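L-arabinose ABC transporter, periplasmic L-arabinose-binding protein (Burkholderia thailandensis, PDB 4KZK) probably delivers L-arabinose to an ABC transporter as its periplasmic sugar-binding component, and binds beta-D-galactose in the cleft between its two lobes. Local coordinates at residues A[231-244]-A[258-271]. Numbering follows the deposited sequence.
Sequences RHWVAFGSNDDTTV and DDMIAVGINGSQVA. With GAL (beta-D-galactopyranose), chain B.
Strands 233-236 and 260-264 run parallel, their axes 14° apart: Trp233 bonds through N to Asp259 O (2.8 Å) and through O to Ile261 N, Ala235 likewise to Ile261 O and Val263 N. Small Ala235 and Ala262 lie on one face, where Thr243 of the connecting helix, running back nearly antiparallel, settles its CG2 3.8 Å from Ala262 CB. Met260 turns at chi2 (66°) and chi3 (73°), laying SD against Ala235 CB and CE against Trp233 CB. Just before the strands begin, Asp259 OD2 forms a salt bridge with Arg231 NH2 (3.1 Å), their planes nearly perpendicular. Strand, helix 240-252 and strand make a beta-alpha-beta unit of the periplasmic binding protein fold, whose sugar site lies beyond the C-terminal ends of the strands. Here Asp240 ties the loops together: its N donates to Ile265 O, OD2 accepts from Gly267 N (2.9 Å) on the syn side and from a water, and OD1 is hydrogen-bonded to Ser286 OG. Gly264, lacking a side chain, lets Asp240 OD1 come to 3.4 Å from its CA. Asn239 OD1 caps the helix at Thr242 N, while ND2 donates almost straight to galactose O3. Asn266 ND2 also gives to O3, its OD1 receiving from galactose O4 at 2.6 Å.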
loop_
_atom_site.group_PDB
_atom_site.type_symbol
_atom_site.label_atom_id
_atom_site.label_comp_id
_atom_site.label_asym_id
_atom_site.label_seq_id
_atom_site.Cartn_x
_atom_site.Cartn_y
_atom_site.Cartn_z
ATOM N N ARG A 231 -3.526 -3.281 28.218
ATOM C CA ARG A 231 -4.746 -2.490 28.268
ATOM C C ARG A 231 -4.820 -1.589 27.035
ATOM O O ARG A 231 -5.873 -1.447 26.397
ATOM C CB ARG A 231 -4.755 -1.658 29.543
ATOM C CG ARG A 231 -5.979 -0.780 29.720
ATOM C CD ARG A 231 -7.215 -1.562 30.127
ATOM N NE ARG A 231 -8.411 -0.841 29.691
ATOM C CZ ARG A 231 -9.657 -1.296 29.772
ATOM N NH1 ARG A 231 -9.924 -2.493 30.294
ATOM N NH2 ARG A 231 -10.648 -0.532 29.325
ATOM N N HIS A 232 -3.684 -0.992 26.698
ATOM C CA HIS A 232 -3.586 -0.101 25.569
ATOM C C HIS A 232 -2.829 -0.766 24.446
ATOM O O HIS A 232 -1.811 -1.449 24.685
ATOM C CB HIS A 232 -2.842 1.168 25.955
ATOM C CG HIS A 232 -3.598 2.059 26.886
ATOM N ND1 HIS A 232 -2.967 2.884 27.788
ATOM C CD2 HIS A 232 -4.926 2.282 27.031
ATOM C CE1 HIS A 232 -3.874 3.576 28.456
ATOM N NE2 HIS A 232 -5.072 3.238 28.008
ATOM N N TRP A 233 -3.304 -0.526 23.224
ATOM C CA TRP A 233 -2.662 -1.040 22.013
ATOM C C TRP A 233 -2.442 0.013 20.958
ATOM O O TRP A 233 -3.211 0.956 20.852
ATOM C CB TRP A 233 -3.536 -2.101 21.357
ATOM C CG TRP A 233 -3.543 -3.426 22.021
ATOM C CD1 TRP A 233 -4.425 -3.860 22.968
ATOM C CD2 TRP A 233 -2.643 -4.509 21.768
ATOM N NE1 TRP A 233 -4.108 -5.151 23.340
ATOM C CE2 TRP A 233 -3.037 -5.580 22.597
ATOM C CE3 TRP A 233 -1.559 -4.693 20.898
ATOM C CZ2 TRP A 233 -2.366 -6.809 22.600
ATOM C CZ3 TRP A 233 -0.900 -5.909 20.898
ATOM C CH2 TRP A 233 -1.303 -6.953 21.747
ATOM N N VAL A 234 -1.418 -0.204 20.142
ATOM C CA VAL A 234 -1.274 0.497 18.874
ATOM C C VAL A 234 -1.139 -0.562 17.789
ATOM O O VAL A 234 -0.748 -1.715 18.069
ATOM C CB VAL A 234 -0.076 1.480 18.872
ATOM C CG1 VAL A 234 -0.171 2.486 20.021
ATOM C CG2 VAL A 234 1.243 0.747 18.952
ATOM N N ALA A 235 -1.495 -0.196 16.561
ATOM C CA ALA A 235 -1.468 -1.166 15.485
ATOM C C ALA A 235 -1.206 -0.497 14.165
ATOM O O ALA A 235 -1.558 0.663 13.959
ATOM C CB ALA A 235 -2.775 -1.955 15.430
ATOM N N PHE A 236 -0.624 -1.257 13.252
ATOM C CA PHE A 236 -0.318 -0.774 11.923
ATOM C C PHE A 236 0.029 -1.962 11.066
ATOM O O PHE A 236 0.440 -3.013 11.555
ATOM C CB PHE A 236 0.869 0.208 11.995
ATOM C CG PHE A 236 2.032 -0.321 12.799
ATOM C CD1 PHE A 236 2.074 -0.137 14.176
ATOM C CD2 PHE A 236 3.048 -1.051 12.198
ATOM C CE1 PHE A 236 3.105 -0.646 14.936
ATOM C CE2 PHE A 236 4.081 -1.553 12.956
ATOM C CZ PHE A 236 4.116 -1.355 14.324
ATOM N N GLY A 237 -0.067 -1.763 9.773
ATOM C CA GLY A 237 0.296 -2.800 8.828
ATOM C C GLY A 237 1.031 -2.253 7.632
ATOM O O GLY A 237 1.913 -1.379 7.740
ATOM N N SER A 238 0.705 -2.781 6.478
ATOM C CA SER A 238 1.291 -2.319 5.239
ATOM C C SER A 238 0.415 -1.269 4.561
ATOM O O SER A 238 0.893 -0.529 3.713
ATOM C CB SER A 238 1.539 -3.484 4.294
ATOM O OG SER A 238 0.349 -4.185 4.014
ATOM N N ASN A 239 -0.870 -1.232 4.917
ATOM C CA ASN A 239 -1.808 -0.305 4.287
ATOM C C ASN A 239 -3.044 -0.129 5.149
ATOM O O ASN A 239 -3.163 -0.732 6.212
ATOM C CB ASN A 239 -2.156 -0.733 2.838
ATOM C CG ASN A 239 -2.948 -2.033 2.762
ATOM O OD1 ASN A 239 -3.272 -2.646 3.770
ATOM N ND2 ASN A 239 -3.257 -2.457 1.545
ATOM N N ASP A 240 -3.969 0.717 4.688
ATOM C CA ASP A 240 -5.228 0.939 5.401
ATOM C C ASP A 240 -6.028 -0.348 5.576
ATOM O O ASP A 240 -6.635 -0.581 6.640
ATOM C CB ASP A 240 -6.112 1.980 4.682
ATOM C CG ASP A 240 -5.522 3.370 4.675
ATOM O OD1 ASP A 240 -4.763 3.696 5.588
ATOM O OD2 ASP A 240 -5.838 4.162 3.753
ATOM N N ASP A 241 -6.071 -1.165 4.535
ATOM C CA ASP A 241 -6.889 -2.364 4.545
ATOM C C ASP A 241 -6.491 -3.335 5.643
ATOM O O ASP A 241 -7.335 -3.820 6.387
ATOM C CB ASP A 241 -6.791 -3.049 3.187
ATOM C CG ASP A 241 -7.186 -2.132 2.035
ATOM O OD1 ASP A 241 -6.872 -0.945 2.105
ATOM O OD2 ASP A 241 -7.700 -2.644 1.026
ATOM N N THR A 242 -5.195 -3.592 5.757
ATOM C CA THR A 242 -4.676 -4.473 6.786
ATOM C C THR A 242 -4.875 -3.830 8.153
ATOM O O THR A 242 -5.384 -4.459 9.050
ATOM C CB THR A 242 -3.207 -4.864 6.514
ATOM O OG1 THR A 242 -2.399 -3.707 6.261
ATOM C CG2 THR A 242 -3.166 -5.738 5.315
ATOM N N THR A 243 -4.537 -2.558 8.287
ATOM C CA THR A 243 -4.705 -1.842 9.543
ATOM C C THR A 243 -6.112 -1.939 10.076
ATOM O O THR A 243 -6.327 -2.197 11.271
ATOM C CB THR A 243 -4.227 -0.373 9.407
ATOM O OG1 THR A 243 -2.849 -0.376 8.992
ATOM C CG2 THR A 243 -4.344 0.370 10.717
ATOM N N VAL A 244 -7.099 -1.746 9.195
ATOM C CA VAL A 244 -8.519 -1.788 9.597
ATOM C C VAL A 244 -8.893 -3.187 10.074
ATOM O O VAL A 244 -9.754 -3.360 10.939
ATOM C CB VAL A 244 -9.454 -1.379 8.437
ATOM C CG1 VAL A 244 -10.875 -1.941 8.622
ATOM C CG2 VAL A 244 -9.465 0.118 8.304
ATOM N N ASP A 258 -10.826 4.122 22.657
ATOM C CA ASP A 258 -10.024 4.715 23.727
ATOM C C ASP A 258 -8.735 3.949 24.028
ATOM O O ASP A 258 -7.780 4.528 24.557
ATOM C CB ASP A 258 -10.848 4.839 25.011
ATOM C CG ASP A 258 -11.946 5.900 24.913
ATOM O OD1 ASP A 258 -11.867 6.806 24.051
ATOM O OD2 ASP A 258 -12.880 5.840 25.732
ATOM N N ASP A 259 -8.703 2.671 23.666
ATOM C CA ASP A 259 -7.598 1.783 24.003
ATOM C C ASP A 259 -6.805 1.337 22.792
ATOM O O ASP A 259 -5.890 0.539 22.934
ATOM C CB ASP A 259 -8.131 0.566 24.767
ATOM C CG ASP A 259 -8.698 0.940 26.122
ATOM O OD1 ASP A 259 -8.175 1.882 26.763
ATOM O OD2 ASP A 259 -9.684 0.307 26.521
ATOM N N MET A 260 -7.120 1.898 21.620
ATOM C CA MET A 260 -6.446 1.516 20.362
ATOM C C MET A 260 -6.084 2.746 19.538
ATOM O O MET A 260 -6.950 3.555 19.244
ATOM C CB MET A 260 -7.347 0.605 19.515
ATOM C CG MET A 260 -6.864 0.374 18.070
ATOM S SD MET A 260 -5.308 -0.537 17.922
ATOM C CE MET A 260 -5.753 -2.215 18.350
ATOM N N ILE A 261 -4.813 2.874 19.162
ATOM C CA ILE A 261 -4.402 3.887 18.171
ATOM C C ILE A 261 -3.789 3.163 16.979
ATOM O O ILE A 261 -2.702 2.598 17.086
ATOM C CB ILE A 261 -3.395 4.896 18.752
ATOM C CG1 ILE A 261 -4.009 5.609 19.953
ATOM C CG2 ILE A 261 -2.966 5.890 17.689
ATOM C CD1 ILE A 261 -2.994 6.388 20.749
ATOM N N ALA A 262 -4.490 3.185 15.857
ATOM C CA ALA A 262 -4.052 2.513 14.651
ATOM C C ALA A 262 -3.898 3.522 13.537
ATOM O O ALA A 262 -4.756 4.375 13.363
ATOM C CB ALA A 262 -5.065 1.442 14.260
ATOM N N VAL A 263 -2.804 3.410 12.783
ATOM C CA VAL A 263 -2.544 4.336 11.672
ATOM C C VAL A 263 -2.167 3.516 10.453
ATOM O O VAL A 263 -1.281 2.655 10.522
ATOM C CB VAL A 263 -1.430 5.354 12.029
ATOM C CG1 VAL A 263 -0.999 6.176 10.815
ATOM C CG2 VAL A 263 -1.884 6.251 13.156
ATOM N N GLY A 264 -2.858 3.769 9.355
ATOM C CA GLY A 264 -2.624 3.079 8.106
ATOM C C GLY A 264 -1.742 3.816 7.134
ATOM O O GLY A 264 -1.110 4.818 7.487
ATOM N N ILE A 265 -1.687 3.268 5.922
ATOM C CA ILE A 265 -1.007 3.861 4.768
ATOM C C ILE A 265 -1.949 3.765 3.566
ATOM O O ILE A 265 -2.530 2.697 3.333
ATOM C CB ILE A 265 0.318 3.155 4.446
ATOM C CG1 ILE A 265 1.287 3.297 5.619
ATOM C CG2 ILE A 265 0.907 3.683 3.155
ATOM C CD1 ILE A 265 2.469 2.352 5.521
ATOM N N ASN A 266 -2.111 4.906 2.885
ATOM C CA ASN A 266 -2.764 5.138 1.578
ATOM C C ASN A 266 -3.596 6.401 1.629
ATOM O O ASN A 266 -3.461 7.257 0.795
ATOM C CB ASN A 266 -3.646 4.003 1.094
ATOM C CG ASN A 266 -2.871 2.811 0.617
ATOM O OD1 ASN A 266 -1.660 2.883 0.412
ATOM N ND2 ASN A 266 -3.579 1.700 0.396
ATOM N N GLY A 267 -4.442 6.504 2.641
ATOM C CA GLY A 267 -5.335 7.649 2.780
ATOM C C GLY A 267 -6.465 7.691 1.762
ATOM O O GLY A 267 -7.048 8.745 1.484
ATOM N N SER A 268 -6.778 6.518 1.189
ATOM C CA SER A 268 -7.869 6.352 0.231
ATOM C C SER A 268 -9.155 5.925 0.961
ATOM O O SER A 268 -9.316 6.194 2.163
ATOM C CB SER A 268 -7.464 5.350 -0.854
ATOM O OG SER A 268 -8.421 5.261 -1.888
ATOM N N GLN A 269 -10.079 5.293 0.245
ATOM C CA GLN A 269 -11.441 5.156 0.751
ATOM C C GLN A 269 -11.595 4.308 2.004
ATOM O O GLN A 269 -12.537 4.505 2.735
ATOM C CB GLN A 269 -12.368 4.651 -0.371
ATOM C CG GLN A 269 -12.391 5.558 -1.617
ATOM C CD GLN A 269 -12.848 6.978 -1.345
ATOM O OE1 GLN A 269 -12.268 7.975 -1.823
ATOM N NE2 GLN A 269 -13.850 7.092 -0.558
ATOM N N VAL A 270 -10.671 3.394 2.280
ATOM C CA VAL A 270 -10.751 2.646 3.529
ATOM C C VAL A 270 -10.517 3.580 4.728
ATOM O O VAL A 270 -11.227 3.510 5.723
ATOM C CB VAL A 270 -9.763 1.464 3.555
ATOM C CG1 VAL A 270 -9.754 0.791 4.913
ATOM C CG2 VAL A 270 -10.074 0.450 2.455
ATOM N N ALA A 271 -9.568 4.505 4.602
ATOM C CA ALA A 271 -9.314 5.493 5.654
ATOM C C ALA A 271 -10.521 6.403 5.769
ATOM O O ALA A 271 -11.024 6.693 6.863
ATOM C CB ALA A 271 -8.079 6.312 5.317
HETATM C C1 GAL B . 0.820 -1.792 -2.331
HETATM C C2 GAL B . -0.397 -1.944 -1.424
HETATM C C3 GAL B . -1.359 -0.782 -1.709
HETATM C C4 GAL B . -0.618 0.546 -1.576
HETATM C C5 GAL B . 0.577 0.543 -2.513
HETATM C C6 GAL B . 1.397 1.820 -2.382
HETATM O O1 GAL B . 1.742 -2.801 -1.966
HETATM O O2 GAL B . -1.010 -3.180 -1.710
HETATM O O3 GAL B . -2.499 -0.824 -0.841
HETATM O O4 GAL B . -0.238 0.777 -0.242
HETATM O O5 GAL B . 1.433 -0.527 -2.139
HETATM O O6 GAL B . 2.510 1.795 -3.261
HETATM O O HOH W 1 -7.983 1.733 29.622
HETATM O O HOH W 2 -7.942 4.532 27.827
HETATM O O HOH W 3 0.206 1.143 8.679
HETATM O O HOH W 4 -7.584 3.468 1.776
HETATM O O HOH W 5 -6.438 1.187 0.621
#